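Local coordinates for protein myosin-I heavy chain (Dictyostelium discoideum, PDB 5EJY) that acts as an ATP-driven actin-based motor in early phagocytosis and adhesion, its tail represented here by the first MyTH4-FERM unit, at residues Gln334-Ser339 against Val398-Lys403; Lys341-Ser346 against Glu391-Gln396; Arg354-Gly359 against Gly363-Thr368. All coordinates share one frame; numbering follows the deposited sequence.

Contact 1. Residues Gln334-Ser339 against Val398-Lys403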
loop_
_atom_site.group_PDB
_atom_site.type_symbol
_atom_site.label_atom_id
_atom_site.label_comp_id
_atom_site.label_asym_id
_atom_site.label_seq_id
_atom_site.Cartn_x
_atom_site.Cartn_y
_atom_site.Cartn_z
ATOM N N GLN A 334 -25.839 -18.483 -8.975
ATOM C CA GLN A 334 -24.447 -18.696 -9.338
ATOM C C GLN A 334 -24.369 -19.548 -10.601
ATOM O O GLN A 334 -23.549 -19.303 -11.497
ATOM C CB GLN A 334 -23.682 -19.333 -8.181
ATOM C CG GLN A 334 -23.600 -18.424 -6.954
ATOM C CD GLN A 334 -23.091 -19.146 -5.720
ATOM O OE1 GLN A 334 -23.351 -20.336 -5.531
ATOM N NE2 GLN A 334 -22.360 -18.426 -4.871
ATOM N N ILE A 335 -25.248 -20.537 -10.675
ATOM C CA ILE A 335 -25.327 -21.403 -11.842
ATOM C C ILE A 335 -25.651 -20.609 -13.093
ATOM O O ILE A 335 -25.063 -20.843 -14.148
ATOM C CB ILE A 335 -26.409 -22.498 -11.664
ATOM C CG1 ILE A 335 -25.952 -23.526 -10.636
ATOM C CG2 ILE A 335 -26.670 -23.203 -12.981
ATOM C CD1 ILE A 335 -24.584 -24.084 -10.940
ATOM N N SER A 336 -26.596 -19.679 -12.982
ATOM C CA SER A 336 -27.016 -18.908 -14.143
ATOM C C SER A 336 -25.906 -17.999 -14.699
ATOM O O SER A 336 -25.697 -17.944 -15.910
ATOM C CB SER A 336 -28.258 -18.086 -13.824
ATOM O OG SER A 336 -27.989 -17.183 -12.773
ATOM N N ILE A 337 -25.198 -17.285 -13.826
ATOM C CA ILE A 337 -24.085 -16.450 -14.299
ATOM C C ILE A 337 -22.875 -17.271 -14.752
ATOM O O ILE A 337 -22.246 -16.959 -15.774
ATOM C CB ILE A 337 -23.669 -15.362 -13.274
ATOM C CG1 ILE A 337 -23.312 -15.976 -11.915
ATOM C CG2 ILE A 337 -24.768 -14.303 -13.136
ATOM C CD1 ILE A 337 -22.727 -14.949 -10.899
ATOM N N GLY A 338 -22.549 -18.321 -14.012
ATOM C CA GLY A 338 -21.397 -19.143 -14.339
ATOM C C GLY A 338 -21.568 -19.939 -15.624
ATOM O O GLY A 338 -20.600 -20.164 -16.358
ATOM N N SER A 339 -22.800 -20.366 -15.900
ATOM C CA SER A 339 -23.080 -21.119 -17.124
ATOM C C SER A 339 -22.982 -20.229 -18.360
ATOM O O SER A 339 -22.521 -20.668 -19.413
ATOM C CB SER A 339 -24.449 -21.814 -17.058
ATOM O OG SER A 339 -25.514 -20.878 -17.106
ATOM N N VAL A 398 -24.048 -10.087 -17.942
ATOM C CA VAL A 398 -23.976 -8.724 -17.426
ATOM C C VAL A 398 -25.326 -8.249 -16.888
ATOM O O VAL A 398 -25.391 -7.544 -15.883
ATOM C CB VAL A 398 -23.433 -7.747 -18.488
ATOM C CG1 VAL A 398 -23.583 -6.305 -18.030
ATOM C CG2 VAL A 398 -21.974 -8.070 -18.787
ATOM N N GLN A 399 -26.404 -8.645 -17.560
ATOM C CA GLN A 399 -27.743 -8.311 -17.098
ATOM C C GLN A 399 -28.016 -8.936 -15.734
ATOM O O GLN A 399 -28.502 -8.268 -14.831
ATOM C CB GLN A 399 -28.798 -8.777 -18.107
ATOM N N LEU A 400 -27.709 -10.222 -15.595
ATOM C CA LEU A 400 -27.924 -10.931 -14.336
ATOM C C LEU A 400 -27.092 -10.331 -13.208
ATOM O O LEU A 400 -27.531 -10.269 -12.051
ATOM C CB LEU A 400 -27.577 -12.409 -14.507
ATOM C CG LEU A 400 -28.594 -13.243 -15.289
ATOM C CD1 LEU A 400 -28.058 -14.633 -15.582
ATOM C CD2 LEU A 400 -29.911 -13.322 -14.507
ATOM N N LEU A 401 -25.878 -9.906 -13.547
ATOM C CA LEU A 401 -24.989 -9.275 -12.577
ATOM C C LEU A 401 -25.545 -7.924 -12.160
ATOM O O LEU A 401 -25.626 -7.615 -10.969
ATOM C CB LEU A 401 -23.567 -9.113 -13.154
ATOM C CG LEU A 401 -22.748 -10.386 -13.386
ATOM C CD1 LEU A 401 -21.406 -10.054 -14.044
ATOM C CD2 LEU A 401 -22.516 -11.135 -12.079
ATOM N N GLU A 402 -25.942 -7.122 -13.142
ATOM C CA GLU A 402 -26.383 -5.754 -12.881
ATOM C C GLU A 402 -27.680 -5.670 -12.068
ATOM O O GLU A 402 -27.962 -4.641 -11.453
ATOM C CB GLU A 402 -26.545 -4.973 -14.189
ATOM C CG GLU A 402 -25.235 -4.536 -14.822
ATOM C CD GLU A 402 -24.468 -3.553 -13.955
ATOM O OE1 GLU A 402 -25.067 -3.007 -13.005
ATOM O OE2 GLU A 402 -23.268 -3.323 -14.220
ATOM N N LYS A 403 -28.465 -6.742 -12.074
ATOM C CA LYS A 403 -29.752 -6.733 -11.373
ATOM C C LYS A 403 -29.688 -7.383 -9.992
ATOM O O LYS A 403 -30.690 -7.410 -9.269
ATOM C CB LYS A 403 -30.843 -7.404 -12.217
ATOM C CG LYS A 403 -31.184 -6.664 -13.505
ATOM C CD LYS A 403 -31.670 -5.247 -13.232
ATOM C CE LYS A 403 -32.079 -4.537 -14.519
#
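Ser336 OG is tied back by a hydrogen bond to Tyr333 O one turn earlier in its helix, and the methyl CD1 of Leu400 rests beside the same hydroxyl, 3.8 Å from Ser336 OG. The oxygen thus meets Leu400 through packing alone, its polar need being met within its own helix. Tyr333 also serves the other side, since its OH is hydrogen-bonded to Leu400 O, so one residue links both helices. Next along, Ile337 does most of the apolar work. Its CG2 lies 3.7 Å from Leu400 CB, close to the stem of that leucine, and the two side chains pass at a slant. Leu401 starts off to the flank, but its CD2 reaches across to both branches of Ile337, standing 4.0 Å from Ile337 CD1 and equally near CG2; these chains meet at about a right angle. The isoleucine can offer both branches because chi1 of 56° sets CG1 between backbone N and carbonyl carbon, while chi2 of 173° stretches CD1 outward. Phe319, Leu322 and Phe323 close over Ile337 and Leu401 from helix 304-322 and the turn after it, leaving Leu400 on the more open flank. The short helix axes approach to 9.7 Å at 144°, a spacing that the branched side chains fill. Such an antiparallel helix pair belongs to the all-helical central lobe (F2) of a FERM domain, whose fold resembles acyl-CoA-binding protein.

Contact 2. Residues Lys341-Ser346 against Glu391-Gln396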
loop_
_atom_site.group_PDB
_atom_site.type_symbol
_atom_site.label_atom_id
_atom_site.label_comp_id
_atom_site.label_asym_id
_atom_site.label_seq_id
_atom_site.Cartn_x
_atom_site.Cartn_y
_atom_site.Cartn_z
ATOM N N LYS A 341 -21.040 -17.545 -18.505
ATOM C CA LYS A 341 -19.609 -17.265 -18.628
ATOM C C LYS A 341 -18.898 -18.403 -19.365
ATOM O O LYS A 341 -17.989 -18.174 -20.172
ATOM C CB LYS A 341 -18.987 -17.035 -17.248
ATOM C CG LYS A 341 -17.498 -16.686 -17.259
ATOM C CD LYS A 341 -17.007 -16.354 -15.848
ATOM C CE LYS A 341 -15.500 -16.574 -15.678
ATOM N NZ LYS A 341 -15.099 -16.465 -14.232
ATOM N N LEU A 342 -19.323 -19.632 -19.101
ATOM C CA LEU A 342 -18.728 -20.783 -19.767
ATOM C C LEU A 342 -19.079 -20.797 -21.253
ATOM O O LEU A 342 -18.235 -21.111 -22.095
ATOM C CB LEU A 342 -19.168 -22.091 -19.096
ATOM C CG LEU A 342 -18.512 -23.371 -19.626
ATOM C CD1 LEU A 342 -16.994 -23.255 -19.635
ATOM C CD2 LEU A 342 -18.958 -24.583 -18.801
ATOM N N GLN A 343 -20.317 -20.445 -21.580
ATOM C CA GLN A 343 -20.737 -20.402 -22.976
ATOM C C GLN A 343 -19.950 -19.328 -23.725
ATOM O O GLN A 343 -19.636 -19.473 -24.915
ATOM C CB GLN A 343 -22.234 -20.128 -23.082
ATOM C CG GLN A 343 -22.767 -20.090 -24.517
ATOM C CD GLN A 343 -22.549 -21.395 -25.283
ATOM O OE1 GLN A 343 -22.577 -21.414 -26.519
ATOM N NE2 GLN A 343 -22.328 -22.486 -24.556
ATOM N N PHE A 344 -19.633 -18.251 -23.014
ATOM C CA PHE A 344 -18.878 -17.144 -23.587
ATOM C C PHE A 344 -17.439 -17.561 -23.862
ATOM O O PHE A 344 -16.937 -17.404 -24.983
ATOM C CB PHE A 344 -18.927 -15.925 -22.656
ATOM C CG PHE A 344 -18.008 -14.809 -23.070
ATOM C CD1 PHE A 344 -18.325 -13.994 -24.145
ATOM C CD2 PHE A 344 -16.830 -14.576 -22.380
ATOM C CE1 PHE A 344 -17.470 -12.966 -24.532
ATOM C CE2 PHE A 344 -15.974 -13.550 -22.766
ATOM C CZ PHE A 344 -16.301 -12.748 -23.833
ATOM N N GLU A 345 -16.781 -18.113 -22.848
ATOM C CA GLU A 345 -15.370 -18.453 -22.956
ATOM C C GLU A 345 -15.076 -19.718 -23.770
ATOM O O GLU A 345 -14.039 -19.811 -24.419
ATOM C CB GLU A 345 -14.730 -18.566 -21.571
ATOM C CG GLU A 345 -14.706 -17.254 -20.802
ATOM C CD GLU A 345 -13.958 -17.347 -19.488
ATOM O OE1 GLU A 345 -13.256 -18.352 -19.263
ATOM O OE2 GLU A 345 -14.069 -16.408 -18.669
ATOM N N SER A 346 -15.978 -20.694 -23.726
ATOM C CA SER A 346 -15.690 -22.011 -24.284
ATOM C C SER A 346 -16.654 -22.426 -25.384
ATOM O O SER A 346 -16.445 -23.444 -26.043
ATOM C CB SER A 346 -15.679 -23.065 -23.181
ATOM O OG SER A 346 -14.499 -22.959 -22.405
ATOM N N GLU A 391 -21.441 -12.723 -27.879
ATOM C CA GLU A 391 -22.117 -11.461 -27.606
ATOM C C GLU A 391 -23.337 -11.637 -26.703
ATOM O O GLU A 391 -23.477 -10.954 -25.680
ATOM C CB GLU A 391 -22.553 -10.801 -28.907
ATOM C CG GLU A 391 -23.063 -9.388 -28.731
ATOM C CD GLU A 391 -21.936 -8.373 -28.736
ATOM O OE1 GLU A 391 -21.306 -8.199 -29.801
ATOM O OE2 GLU A 391 -21.674 -7.758 -27.680
ATOM N N ASP A 392 -24.225 -12.544 -27.095
ATOM C CA ASP A 392 -25.452 -12.782 -26.349
ATOM C C ASP A 392 -25.163 -13.342 -24.972
ATOM O O ASP A 392 -25.728 -12.883 -23.985
ATOM C CB ASP A 392 -26.372 -13.742 -27.111
ATOM C CG ASP A 392 -27.038 -13.083 -28.299
ATOM O OD1 ASP A 392 -27.312 -11.864 -28.223
ATOM O OD2 ASP A 392 -27.284 -13.783 -29.305
ATOM N N ALA A 393 -24.297 -14.349 -24.915
ATOM C CA ALA A 393 -23.916 -14.954 -23.648
ATOM C C ALA A 393 -23.407 -13.885 -22.680
ATOM O O ALA A 393 -23.865 -13.801 -21.540
ATOM C CB ALA A 393 -22.862 -16.027 -23.870
ATOM N N LYS A 394 -22.475 -13.058 -23.142
ATOM C CA LYS A 394 -21.940 -11.994 -22.296
ATOM C C LYS A 394 -23.016 -10.988 -21.870
ATOM O O LYS A 394 -23.073 -10.595 -20.707
ATOM C CB LYS A 394 -20.770 -11.265 -22.973
ATOM C CG LYS A 394 -20.077 -10.250 -22.052
ATOM C CD LYS A 394 -18.970 -9.491 -22.773
ATOM C CE LYS A 394 -18.200 -8.576 -21.820
ATOM N NZ LYS A 394 -17.008 -9.264 -21.234
ATOM N N LYS A 395 -23.862 -10.568 -22.806
ATOM C CA LYS A 395 -24.918 -9.607 -22.487
ATOM C C LYS A 395 -25.883 -10.134 -21.414
ATOM O O LYS A 395 -26.302 -9.398 -20.515
ATOM C CB LYS A 395 -25.700 -9.220 -23.745
ATOM N N GLN A 396 -26.230 -11.411 -21.506
ATOM C CA GLN A 396 -27.131 -12.007 -20.533
ATOM C C GLN A 396 -26.488 -12.048 -19.146
ATOM O O GLN A 396 -27.137 -11.729 -18.157
ATOM C CB GLN A 396 -27.557 -13.409 -20.970
ATOM C CG GLN A 396 -28.467 -13.444 -22.189
ATOM C CD GLN A 396 -29.122 -14.803 -22.369
ATOM O OE1 GLN A 396 -29.582 -15.410 -21.404
ATOM N NE2 GLN A 396 -29.150 -15.295 -23.603
#
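Phe344 and Lys394 lie side by side and point the same way, the aromatic ring running along the aliphatic part of the lysine. Lys394 CB is 3.8 Å from Phe344 CD1, and farther out Lys394 CD comes to 4.2 Å from Phe344 CE1. The ring meets the chain obliquely. Both side chains leave their helices with CG opposite the backbone N, chi1 being 171° in Phe344 and -173° in Lys394, and the lysine stays extended through its next two torsions. Its last torsion bends, turning NZ off the line of the chain; a long, weak ion pair with Glu312 of helix 304-322 is its polar partner. The nearest atoms to the ring are methylenes of Lys394.

Next to this pair, between the stems of Phe344 and Gln343, sits Ala393, whose methyl faces the opposing helix. Ala393 CB lies 4.0 Å from the backbone N of Phe344 and 4.1 Å from Phe344 CB, pressing on the helix itself as much as on a side chain. Gln343 adds its CG, 4.1 Å from Ala393 CB, before a bend at chi2 leads the rest of the chain away. With so small a residue at the crossing, the CA atoms of Phe344 and Ala393 come within 5.5 Å, and the short axes within 8.2 Å at 149°. Pro390, at the start of helix 390-402, also touches Phe344, while Leu388 and Tyr382 cover Gln343. The small alanine lets the antiparallel helices 331-346 and 390-402 come close within the helical F2 lobe of the FERM domain.

Contact 3. Residues Arg354-Gly359 against Gly363-Thr368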
loop_
_atom_site.group_PDB
_atom_site.type_symbol
_atom_site.label_atom_id
_atom_site.label_comp_id
_atom_site.label_asym_id
_atom_site.label_seq_id
_atom_site.Cartn_x
_atom_site.Cartn_y
_atom_site.Cartn_z
ATOM N N ARG A 354 -17.114 -31.044 -20.465
ATOM C CA ARG A 354 -17.686 -31.632 -19.256
ATOM C C ARG A 354 -16.645 -32.407 -18.454
ATOM O O ARG A 354 -16.622 -32.341 -17.227
ATOM C CB ARG A 354 -18.855 -32.550 -19.609
ATOM N N ALA A 355 -15.789 -33.142 -19.154
ATOM C CA ALA A 355 -14.759 -33.943 -18.505
ATOM C C ALA A 355 -13.627 -33.062 -17.992
ATOM O O ALA A 355 -12.815 -33.491 -17.174
ATOM N N TRP A 356 -13.581 -31.825 -18.476
ATOM C CA TRP A 356 -12.537 -30.886 -18.085
ATOM C C TRP A 356 -12.939 -30.052 -16.864
ATOM O O TRP A 356 -12.086 -29.546 -16.134
ATOM C CB TRP A 356 -12.192 -29.966 -19.260
ATOM C CG TRP A 356 -11.160 -28.927 -18.931
ATOM C CD1 TRP A 356 -9.805 -29.069 -18.995
ATOM C CD2 TRP A 356 -11.404 -27.588 -18.486
ATOM N NE1 TRP A 356 -9.188 -27.901 -18.614
ATOM C CE2 TRP A 356 -10.148 -26.975 -18.297
ATOM C CE3 TRP A 356 -12.562 -26.847 -18.225
ATOM C CZ2 TRP A 356 -10.017 -25.658 -17.859
ATOM C CZ3 TRP A 356 -12.429 -25.536 -17.792
ATOM C CH2 TRP A 356 -11.166 -24.958 -17.613
ATOM N N LEU A 357 -14.241 -29.922 -16.639
ATOM C CA LEU A 357 -14.738 -28.999 -15.626
ATOM C C LEU A 357 -14.287 -29.284 -14.185
ATOM O O LEU A 357 -13.626 -28.444 -13.574
ATOM C CB LEU A 357 -16.258 -28.850 -15.726
ATOM C CG LEU A 357 -16.666 -27.959 -16.898
ATOM C CD1 LEU A 357 -18.172 -27.904 -17.061
ATOM C CD2 LEU A 357 -16.094 -26.558 -16.699
ATOM N N PRO A 358 -14.622 -30.469 -13.646
ATOM C CA PRO A 358 -14.315 -30.754 -12.238
ATOM C C PRO A 358 -12.892 -30.363 -11.860
ATOM O O PRO A 358 -11.943 -30.771 -12.527
ATOM C CB PRO A 358 -14.495 -32.277 -12.134
ATOM C CG PRO A 358 -14.531 -32.778 -13.550
ATOM C CD PRO A 358 -15.122 -31.660 -14.349
ATOM N N GLY A 359 -12.754 -29.564 -10.804
ATOM C CA GLY A 359 -11.453 -29.083 -10.375
ATOM C C GLY A 359 -11.019 -27.829 -11.112
ATOM O O GLY A 359 -10.675 -26.821 -10.493
ATOM N N GLY A 363 -14.330 -21.881 -9.079
ATOM C CA GLY A 363 -14.056 -20.464 -8.913
ATOM C C GLY A 363 -14.146 -19.688 -10.216
ATOM O O GLY A 363 -14.160 -18.456 -10.218
ATOM N N LYS A 364 -14.206 -20.408 -11.332
ATOM C CA LYS A 364 -14.327 -19.770 -12.633
ATOM C C LYS A 364 -15.759 -19.829 -13.146
ATOM O O LYS A 364 -16.344 -18.805 -13.490
ATOM C CB LYS A 364 -13.380 -20.417 -13.646
ATOM C CG LYS A 364 -11.918 -20.402 -13.239
ATOM C CD LYS A 364 -11.019 -20.816 -14.400
ATOM N N TYR A 365 -16.325 -21.031 -13.200
ATOM C CA TYR A 365 -17.652 -21.206 -13.779
ATOM C C TYR A 365 -18.665 -21.709 -12.756
ATOM O O TYR A 365 -19.871 -21.540 -12.932
ATOM C CB TYR A 365 -17.588 -22.128 -15.008
ATOM C CG TYR A 365 -16.467 -21.764 -15.962
ATOM C CD1 TYR A 365 -16.551 -20.633 -16.771
ATOM C CD2 TYR A 365 -15.320 -22.544 -16.043
ATOM C CE1 TYR A 365 -15.519 -20.297 -17.642
ATOM C CE2 TYR A 365 -14.290 -22.214 -16.901
ATOM C CZ TYR A 365 -14.392 -21.091 -17.697
ATOM O OH TYR A 365 -13.360 -20.775 -18.550
ATOM N N PHE A 366 -18.168 -22.314 -11.682
ATOM C CA PHE A 366 -19.017 -22.679 -10.550
ATOM C C PHE A 366 -18.220 -22.683 -9.252
ATOM O O PHE A 366 -16.991 -22.574 -9.262
ATOM C CB PHE A 366 -19.659 -24.054 -10.769
ATOM C CG PHE A 366 -18.699 -25.089 -11.267
ATOM C CD1 PHE A 366 -17.650 -25.514 -10.472
ATOM C CD2 PHE A 366 -18.836 -25.628 -12.537
ATOM C CE1 PHE A 366 -16.751 -26.464 -10.935
ATOM C CE2 PHE A 366 -17.947 -26.578 -13.003
ATOM C CZ PHE A 366 -16.901 -26.996 -12.199
ATOM N N THR A 367 -18.932 -22.818 -8.138
ATOM C CA THR A 367 -18.316 -22.948 -6.822
ATOM C C THR A 367 -18.071 -24.416 -6.493
ATOM O O THR A 367 -18.735 -25.296 -7.039
ATOM C CB THR A 367 -19.230 -22.374 -5.728
ATOM O OG1 THR A 367 -20.500 -23.028 -5.785
ATOM C CG2 THR A 367 -19.437 -20.887 -5.934
ATOM N N THR A 368 -17.120 -24.675 -5.599
ATOM C CA THR A 368 -16.854 -26.031 -5.136
ATOM C C THR A 368 -18.150 -26.680 -4.670
ATOM O O THR A 368 -18.435 -27.832 -4.984
ATOM C CB THR A 368 -15.848 -26.037 -3.975
ATOM O OG1 THR A 368 -14.622 -25.432 -4.403
#
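Leu357 and Phe366 meet where helix 351-360 ends and the chain doubles back toward helix 368-373, a short helix-loop-helix turn in the F2 lobe of the FERM domain. Apolar packing carries the contact. Leu357 CB lies in the plane of the Phe366 ring at its edge, 3.9 Å from Phe366 CE2, while CD2 of the leucine also reaches Tyr365, 4.1 Å from Tyr365 CD2. Among the aromatics, Trp356 and Tyr365 cross at about a right angle: Tyr365 CE2 stands at the edge of the indole, 3.9 Å from Trp356 CZ3. Phe366 in turn makes an edge-to-face stack with Phe378 of helix 375-383; its chi1 of 46°, placing the ring between backbone N and carbonyl carbon, lets it lie against Leu357. With an alanine in place of Phe366, Leu357 would probably lose its aromatic neighbour and Phe378 its stacking partner, opening a gap beneath the turn.

Polar bonds shape the surroundings. Gly363 N donates to Phe366 O over 2.8 Å, tightening the four residues 363-366, and Tyr365 OH is bonded to Glu345 OE1 of helix 331-346. Thr367 OG1 caps Ile370 N at the start of the next helix. On the same stretch of ring rim, beside CE2, Phe366 CZ comes to 3.8 Å from Leu357 O, which lies near the ring plane.

In the fold
Contacts 1 and 2 join the same two helices, 331-346 and 390-402, with centres about 10 Å apart, and contact 2 is nested in sequence within contact 1. Both are partly buried, yet the first relies on branched aliphatic residues and the second on one phenylalanine set against an alanine and a lysine stem, at a closer axis spacing. Contact 3 lies about 16 Å from each, closes a short loop rather than a helix pair, and is the more aromatic and more buried, despite exposed Trp356 at its border. It reaches helix 331-346 through Leu342, which packs on Leu357 and Tyr365, and through a probable hydrogen bond from Lys341 NZ to Lys364 O.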